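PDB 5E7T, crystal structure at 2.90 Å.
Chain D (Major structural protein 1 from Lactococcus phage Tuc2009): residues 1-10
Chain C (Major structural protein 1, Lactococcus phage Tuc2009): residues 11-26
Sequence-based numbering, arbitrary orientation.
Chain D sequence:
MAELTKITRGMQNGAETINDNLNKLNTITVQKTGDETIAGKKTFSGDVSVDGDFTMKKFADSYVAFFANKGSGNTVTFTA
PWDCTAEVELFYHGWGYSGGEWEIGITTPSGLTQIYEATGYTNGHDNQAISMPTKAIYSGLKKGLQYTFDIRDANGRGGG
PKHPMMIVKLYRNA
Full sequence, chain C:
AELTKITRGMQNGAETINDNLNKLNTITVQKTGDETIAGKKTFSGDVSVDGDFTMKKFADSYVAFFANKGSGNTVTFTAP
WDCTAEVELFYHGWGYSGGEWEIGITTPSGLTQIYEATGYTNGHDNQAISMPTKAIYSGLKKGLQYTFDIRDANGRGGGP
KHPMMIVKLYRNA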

ATOM      1  N   MET D   1      25.397 -30.502 -14.758  1.00103.22           N
ATOM      2  CA  MET D   1      24.698 -31.678 -14.225  1.00104.66           C
ATOM      3  C   MET D   1      23.357 -32.003 -14.946  1.00107.12           C
ATOM      4  O   MET D   1      23.251 -33.095 -15.531  1.00107.80           O
ATOM      5  CB  MET D   1      24.492 -31.568 -12.699  1.00108.06           C
ATOM      6  N   ALA D   2      22.342 -31.058 -14.906  1.00 99.66           N
ATOM      7  CA  ALA D   2      21.006 -31.196 -15.536  1.00 96.48           C
ATOM      8  C   ALA D   2      21.118 -31.500 -17.029  1.00 96.79           C
ATOM      9  O   ALA D   2      22.100 -31.091 -17.651  1.00 96.35           O
ATOM     10  CB  ALA D   2      20.165 -29.953 -15.292  1.00 95.12           C
ATOM     11  N   GLU D   3      20.160 -32.240 -17.598  1.00 91.04           N
ATOM     12  CA  GLU D   3      20.222 -32.632 -19.020  1.00 89.81           C
ATOM     13  C   GLU D   3      19.396 -31.710 -19.912  1.00 85.40           C
ATOM     14  O   GLU D   3      18.178 -31.890 -20.008  1.00 84.28           O
ATOM     15  CB  GLU D   3      19.777 -34.094 -19.213  1.00 93.67           C
ATOM     16  CG  GLU D   3      20.631 -35.139 -18.507  1.00113.55           C
ATOM     17  CD  GLU D   3      19.815 -36.330 -18.045  1.00147.69           C
ATOM     18  OE1 GLU D   3      19.795 -37.349 -18.773  1.00144.84           O
ATOM     19  OE2 GLU D   3      19.152 -36.227 -16.986  1.00149.40           O
ATOM     20  N   LEU D   4      20.048 -30.710 -20.552  1.00 75.66           N
ATOM     21  CA  LEU D   4      19.341 -29.748 -21.404  1.00 70.63           C
ATOM     22  C   LEU D   4      19.387 -30.197 -22.844  1.00 74.14           C
ATOM     23  O   LEU D   4      20.383 -30.775 -23.261  1.00 75.40           O
ATOM     24  CB  LEU D   4      19.934 -28.325 -21.291  1.00 68.01           C
ATOM     25  CG  LEU D   4      19.954 -27.652 -19.933  1.00 71.63           C
ATOM     26  CD1 LEU D   4      20.588 -26.301 -20.020  1.00 69.63           C
ATOM     27  CD2 LEU D   4      18.544 -27.544 -19.320  1.00 75.70           C
ATOM     28  N   THR D   5      18.331 -29.914 -23.619  1.00 68.72           N
ATOM     29  CA  THR D   5      18.310 -30.252 -25.037  1.00 67.71           C
ATOM     30  C   THR D   5      18.874 -29.047 -25.830  1.00 70.39           C
ATOM     31  O   THR D   5      18.434 -27.914 -25.641  1.00 69.47           O
ATOM     32  CB  THR D   5      16.943 -30.824 -25.517  1.00 75.62           C
ATOM     33  OG1 THR D   5      16.654 -30.381 -26.850  1.00 69.94           O
ATOM     34  CG2 THR D   5      15.780 -30.546 -24.558  1.00 77.97           C
ATOM     35  N   LYS D   6      19.881 -29.307 -26.682  1.00 65.90           N
ATOM     36  CA  LYS D   6      20.599 -28.314 -27.493  1.00 63.15           C
ATOM     37  C   LYS D   6      19.683 -27.485 -28.356  1.00 65.66           C
ATOM     38  O   LYS D   6      18.795 -28.032 -29.019  1.00 64.86           O
ATOM     39  CB  LYS D   6      21.659 -28.998 -28.369  1.00 64.51           C
ATOM     40  CG  LYS D   6      22.722 -28.083 -28.948  1.00 57.00           C
ATOM     41  CD  LYS D   6      23.613 -28.826 -29.927  1.00 54.86           C
ATOM     42  CE  LYS D   6      24.646 -27.935 -30.554  1.00 56.57           C
ATOM     43  NZ  LYS D   6      25.719 -28.719 -31.225  1.00 67.40           N
ATOM     44  N   ILE D   7      19.920 -26.153 -28.333  1.00 61.52           N
ATOM     45  CA  ILE D   7      19.212 -25.124 -29.095  1.00 59.22           C
ATOM     46  C   ILE D   7      20.069 -24.809 -30.308  1.00 65.03           C
ATOM     47  O   ILE D   7      21.172 -24.278 -30.176  1.00 66.91           O
ATOM     48  CB  ILE D   7      18.901 -23.862 -28.239  1.00 61.27           C
ATOM     49  CG1 ILE D   7      18.077 -24.200 -26.956  1.00 62.12           C
ATOM     50  CG2 ILE D   7      18.251 -22.743 -29.055  1.00 59.62           C
ATOM     51  CD1 ILE D   7      16.828 -24.945 -27.132  1.00 68.19           C
ATOM     52  N   THR D   8      19.581 -25.178 -31.492  1.00 60.76           N
ATOM     53  CA  THR D   8      20.279 -24.968 -32.751  1.00 60.22           C
ATOM     54  C   THR D   8      19.439 -24.157 -33.727  1.00 64.81           C
ATOM     55  O   THR D   8      18.218 -24.242 -33.669  1.00 64.60           O
ATOM     56  CB  THR D   8      20.678 -26.314 -33.379  1.00 63.06           C
ATOM     57  OG1 THR D   8      19.527 -27.081 -33.688  1.00 66.40           O
ATOM     58  CG2 THR D   8      21.577 -27.123 -32.498  1.00 60.73           C
ATOM     59  N   ARG D   9      20.079 -23.392 -34.639  1.00 61.53           N
ATOM     60  CA  ARG D   9      19.368 -22.658 -35.691  1.00 59.57           C
ATOM     61  C   ARG D   9      18.712 -23.693 -36.621  1.00 65.69           C
ATOM     62  O   ARG D   9      19.341 -24.686 -36.974  1.00 68.25           O
ATOM     63  CB  ARG D   9      20.360 -21.831 -36.497  1.00 58.70           C
ATOM     64  CG  ARG D   9      19.748 -20.968 -37.615  1.00 62.61           C
ATOM     65  CD  ARG D   9      20.765 -20.019 -38.259  1.00 65.63           C
ATOM     66  NE  ARG D   9      21.843 -19.666 -37.329  1.00 69.86           N
ATOM     67  CZ  ARG D   9      21.835 -18.603 -36.539  1.00 93.78           C
ATOM     68  NH1 ARG D   9      20.860 -17.711 -36.624  1.00 93.02           N
ATOM     69  NH2 ARG D   9      22.843 -18.380 -35.716  1.00 84.66           N
ATOM     70  N   GLY D  10      17.456 -23.479 -36.958  1.00 60.66           N
ATOM     71  CA  GLY D  10      16.706 -24.374 -37.828  1.00 60.19           C
ATOM     72  C   GLY D  10      15.961 -25.492 -37.128  1.00 65.59           C
ATOM     73  O   GLY D  10      15.221 -26.231 -37.781  1.00 66.73           O
TER
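Chain C (11-26) QNGAETINDNLNKLNT

An extended segment with no regular secondary structure is held here by a helix that offers it side-chain amides. Chain D forms no regular helix or strand from Met1(D) to Gly10(D), and two of its backbone polar groups are met by two asparagines of chain C, seven residues, or about two helical turns, apart. Near one end, Asn25(C) ND2 donates a hydrogen bond to Ala2(D) O at 3.0 Å; further along, Ile7(D) N donates to Asn18(C) OD1 at 2.8 Å. Asparagine suits both places because its amide carries a donor and an acceptor on a short stem, and both residues use the t rotamer for chi1.

Chain C is helical from Gly13(C) onward and runs antiparallel to chain D: Ala2(D) lies nearest Asn25(C), Ile7(D) nearest Asn18(C), and Arg9(D) nearest Ala14(C), with CA-CA distances of 6.5, 5.3 and 5.4 Å.

Between the polar contacts lie apolar ones. Leu4(D) and Ile7(D) point toward the helix, three residues apart, while Thr5(D) points away. Leu21(C) meets both: its CB is 4.0 Å from Leu4(D) CD1, and its CD1 is 3.8 Å from Ile7(D) CG1. Branched aliphatic side chains suit these inward positions, since they bring apolar surface against Leu21(C) and have no polar group of their own to satisfy. Ile7(D) CG2 also approaches Ile17(C) CG2 at 4.4 Å. The small side chain of Ala14(C) lets the backbone come close, its CB lying 3.5 Å from Arg9(D) N.

At the start of the helix, the long Arg9(D) side chain leaves its backbone sideways, yet its end reaches Glu15(C). Arg9(D) NH2 lies 2.6 Å from Glu15(C) OE1 in a salt bridge and donates a hydrogen bond to Glu15(C) OE2 at 3.0 Å. A charged pair suits this place, where Arg9(D) is exposed and Glu15(C) partly exposed, and the guanidinium can pair with a carboxylate.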

ATOM      1  N   GLN C  11      22.451 -11.352 -34.183  1.00 59.06           N
ATOM      2  CA  GLN C  11      23.064 -12.399 -34.961  1.00 58.16           C
ATOM      3  C   GLN C  11      23.525 -13.415 -33.951  1.00 64.98           C
ATOM      4  O   GLN C  11      23.919 -13.063 -32.832  1.00 67.41           O
ATOM      5  CB  GLN C  11      24.261 -11.868 -35.761  1.00 58.94           C
ATOM      6  CG  GLN C  11      23.875 -10.995 -36.947  1.00 58.52           C
ATOM      7  CD  GLN C  11      22.920 -11.643 -37.906  1.00 73.21           C
ATOM      8  OE1 GLN C  11      23.218 -12.660 -38.541  1.00 75.38           O
ATOM      9  NE2 GLN C  11      21.743 -11.072 -38.016  1.00 56.33           N
ATOM     10  N   ASN C  12      23.480 -14.670 -34.350  1.00 60.41           N
ATOM     11  CA  ASN C  12      23.896 -15.819 -33.559  1.00 59.99           C
ATOM     12  C   ASN C  12      23.025 -16.032 -32.343  1.00 63.94           C
ATOM     13  O   ASN C  12      23.520 -16.449 -31.291  1.00 65.28           O
ATOM     14  CB  ASN C  12      25.373 -15.737 -33.203  1.00 61.12           C
ATOM     15  CG  ASN C  12      26.279 -15.501 -34.397  1.00 78.43           C
ATOM     16  OD1 ASN C  12      26.237 -16.222 -35.421  1.00 73.29           O
ATOM     17  ND2 ASN C  12      27.144 -14.504 -34.259  1.00 59.47           N
ATOM     18  N   GLY C  13      21.724 -15.790 -32.522  1.00 58.27           N
ATOM     19  CA  GLY C  13      20.702 -15.921 -31.490  1.00 56.45           C
ATOM     20  C   GLY C  13      20.641 -17.306 -30.894  1.00 58.99           C
ATOM     21  O   GLY C  13      20.721 -17.433 -29.680  1.00 60.62           O
ATOM     22  N   ALA C  14      20.538 -18.358 -31.741  1.00 52.33           N
ATOM     23  CA  ALA C  14      20.444 -19.740 -31.307  1.00 50.71           C
ATOM     24  C   ALA C  14      21.659 -20.159 -30.512  1.00 56.36           C
ATOM     25  O   ALA C  14      21.516 -20.729 -29.429  1.00 58.49           O
ATOM     26  CB  ALA C  14      20.244 -20.658 -32.488  1.00 50.45           C
ATOM     27  N   GLU C  15      22.853 -19.829 -30.992  1.00 51.54           N
ATOM     28  CA  GLU C  15      24.095 -20.208 -30.303  1.00 52.24           C
ATOM     29  C   GLU C  15      24.272 -19.447 -29.011  1.00 58.08           C
ATOM     30  O   GLU C  15      24.661 -20.064 -28.016  1.00 59.03           O
ATOM     31  CB  GLU C  15      25.320 -20.030 -31.193  1.00 53.33           C
ATOM     32  CG  GLU C  15      25.189 -20.736 -32.522  1.00 56.77           C
ATOM     33  CD  GLU C  15      24.631 -19.904 -33.644  1.00 63.07           C
ATOM     34  OE1 GLU C  15      23.802 -19.007 -33.376  1.00 71.05           O
ATOM     35  OE2 GLU C  15      25.050 -20.130 -34.800  1.00 58.82           O
ATOM     36  N   THR C  16      23.951 -18.117 -29.007  1.00 51.88           N
ATOM     37  CA  THR C  16      24.083 -17.329 -27.787  1.00 51.65           C
ATOM     38  C   THR C  16      23.116 -17.842 -26.729  1.00 56.98           C
ATOM     39  O   THR C  16      23.523 -17.969 -25.575  1.00 59.47           O
ATOM     40  CB  THR C  16      23.988 -15.835 -28.064  1.00 58.33           C
ATOM     41  OG1 THR C  16      24.854 -15.464 -29.148  1.00 57.02           O
ATOM     42  CG2 THR C  16      24.360 -15.023 -26.881  1.00 55.22           C
ATOM     43  N   ILE C  17      21.870 -18.218 -27.121  1.00 52.60           N
ATOM     44  CA  ILE C  17      20.881 -18.797 -26.189  1.00 52.41           C
ATOM     45  C   ILE C  17      21.442 -20.135 -25.660  1.00 59.66           C
ATOM     46  O   ILE C  17      21.424 -20.384 -24.450  1.00 60.14           O
ATOM     47  CB  ILE C  17      19.458 -18.944 -26.804  1.00 53.32           C
ATOM     48  CG1 ILE C  17      18.847 -17.579 -27.124  1.00 52.59           C
ATOM     49  CG2 ILE C  17      18.522 -19.706 -25.852  1.00 54.49           C
ATOM     50  CD1 ILE C  17      17.718 -17.621 -28.078  1.00 59.99           C
ATOM     51  N   ASN C  18      22.005 -20.954 -26.567  1.00 56.19           N
ATOM     52  CA  ASN C  18      22.570 -22.249 -26.207  1.00 56.51           C
ATOM     53  C   ASN C  18      23.700 -22.106 -25.226  1.00 62.26           C
ATOM     54  O   ASN C  18      23.719 -22.817 -24.230  1.00 63.30           O
ATOM     55  CB  ASN C  18      23.051 -22.991 -27.440  1.00 53.79           C
ATOM     56  CG  ASN C  18      23.088 -24.463 -27.258  1.00 68.03           C
ATOM     57  OD1 ASN C  18      22.080 -25.086 -26.945  1.00 61.41           O
ATOM     58  ND2 ASN C  18      24.231 -25.063 -27.526  1.00 66.05           N
ATOM     59  N   ASP C  19      24.628 -21.170 -25.489  1.00 58.81           N
ATOM     60  CA  ASP C  19      25.788 -20.934 -24.641  1.00 59.64           C
ATOM     61  C   ASP C  19      25.336 -20.455 -23.272  1.00 62.45           C
ATOM     62  O   ASP C  19      25.867 -20.921 -22.263  1.00 62.90           O
ATOM     63  CB  ASP C  19      26.760 -19.926 -25.283  1.00 62.06           C
ATOM     64  CG  ASP C  19      27.499 -20.374 -26.541  1.00 72.89           C
ATOM     65  OD1 ASP C  19      27.490 -21.588 -26.834  1.00 74.07           O
ATOM     66  OD2 ASP C  19      28.140 -19.504 -27.200  1.00 76.88           O
ATOM     67  N   ASN C  20      24.330 -19.566 -23.237  1.00 56.86           N
ATOM     68  CA  ASN C  20      23.809 -19.031 -21.980  1.00 57.05           C
ATOM     69  C   ASN C  20      23.127 -20.101 -21.116  1.00 62.76           C
ATOM     70  O   ASN C  20      23.346 -20.139 -19.900  1.00 63.18           O
ATOM     71  CB  ASN C  20      22.917 -17.833 -22.231  1.00 51.13           C
ATOM     72  CG  ASN C  20      23.658 -16.622 -22.752  1.00 64.13           C
ATOM     73  OD1 ASN C  20      24.889 -16.519 -22.737  1.00 73.70           O
ATOM     74  ND2 ASN C  20      22.923 -15.670 -23.227  1.00 47.76           N
ATOM     75  N   LEU C  21      22.363 -21.009 -21.759  1.00 58.71           N
ATOM     76  CA  LEU C  21      21.718 -22.122 -21.087  1.00 58.41           C
ATOM     77  C   LEU C  21      22.793 -23.075 -20.577  1.00 65.98           C
ATOM     78  O   LEU C  21      22.719 -23.523 -19.429  1.00 67.36           O
ATOM     79  CB  LEU C  21      20.777 -22.841 -22.045  1.00 57.16           C
ATOM     80  CG  LEU C  21      19.467 -22.135 -22.378  1.00 59.98           C
ATOM     81  CD1 LEU C  21      18.812 -22.795 -23.545  1.00 58.95           C
ATOM     82  CD2 LEU C  21      18.516 -22.122 -21.186  1.00 62.00           C
ATOM     83  N   ASN C  22      23.836 -23.325 -21.395  1.00 62.60           N
ATOM     84  CA  ASN C  22      24.946 -24.188 -20.999  1.00 62.75           C
ATOM     85  C   ASN C  22      25.756 -23.572 -19.851  1.00 68.36           C
ATOM     86  O   ASN C  22      26.123 -24.301 -18.939  1.00 68.57           O
ATOM     87  CB  ASN C  22      25.817 -24.538 -22.193  1.00 58.83           C
ATOM     88  CG  ASN C  22      25.188 -25.495 -23.183  1.00 77.17           C
ATOM     89  OD1 ASN C  22      24.280 -26.266 -22.863  1.00 75.75           O
ATOM     90  ND2 ASN C  22      25.711 -25.521 -24.405  1.00 65.15           N
ATOM     91  N   LYS C  23      25.973 -22.227 -19.860  1.00 65.58           N
ATOM     92  CA  LYS C  23      26.708 -21.496 -18.815  1.00 65.81           C
ATOM     93  C   LYS C  23      25.986 -21.679 -17.520  1.00 69.36           C
ATOM     94  O   LYS C  23      26.584 -22.189 -16.579  1.00 70.24           O
ATOM     95  CB  LYS C  23      26.839 -19.995 -19.138  1.00 68.25           C
ATOM     96  CG  LYS C  23      28.270 -19.449 -18.977  1.00 83.51           C
ATOM     97  CD  LYS C  23      28.474 -18.062 -19.648  1.00 96.84           C
ATOM     98  CE  LYS C  23      28.799 -18.096 -21.130  1.00100.54           C
ATOM     99  NZ  LYS C  23      28.355 -16.854 -21.823  1.00105.01           N
ATOM    100  N   LEU C  24      24.674 -21.353 -17.489  1.00 64.62           N
ATOM    101  CA  LEU C  24      23.827 -21.486 -16.305  1.00 63.74           C
ATOM    102  C   LEU C  24      23.814 -22.904 -15.778  1.00 70.70           C
ATOM    103  O   LEU C  24      23.939 -23.094 -14.579  1.00 72.00           O
ATOM    104  CB  LEU C  24      22.396 -21.026 -16.593  1.00 61.88           C
ATOM    105  CG  LEU C  24      22.176 -19.540 -16.730  1.00 64.77           C
ATOM    106  CD1 LEU C  24      20.787 -19.255 -17.232  1.00 63.79           C
ATOM    107  CD2 LEU C  24      22.395 -18.828 -15.413  1.00 65.84           C
ATOM    108  N   ASN C  25      23.706 -23.897 -16.666  1.00 68.06           N
ATOM    109  CA  ASN C  25      23.680 -25.307 -16.280  1.00 68.82           C
ATOM    110  C   ASN C  25      24.969 -25.789 -15.626  1.00 74.31           C
ATOM    111  O   ASN C  25      24.886 -26.611 -14.716  1.00 75.67           O
ATOM    112  CB  ASN C  25      23.335 -26.171 -17.489  1.00 69.36           C
ATOM    113  CG  ASN C  25      23.102 -27.628 -17.228  1.00 82.22           C
ATOM    114  OD1 ASN C  25      22.685 -28.043 -16.152  1.00 78.80           O
ATOM    115  ND2 ASN C  25      23.294 -28.428 -18.255  1.00 76.76           N
ATOM    116  N   THR C  26      26.150 -25.274 -16.049  1.00 70.59           N
ATOM    117  CA  THR C  26      27.427 -25.731 -15.485  1.00 71.85           C
ATOM    118  C   THR C  26      27.922 -24.918 -14.280  1.00 77.68           C
ATOM    119  O   THR C  26      28.680 -25.475 -13.489  1.00 79.02           O
ATOM    120  CB  THR C  26      28.509 -25.854 -16.548  1.00 75.77           C
ATOM    121  OG1 THR C  26      28.841 -24.564 -17.026  1.00 77.51           O
ATOM    122  CG2 THR C  26      28.102 -26.761 -17.697  1.00 72.49           C
TER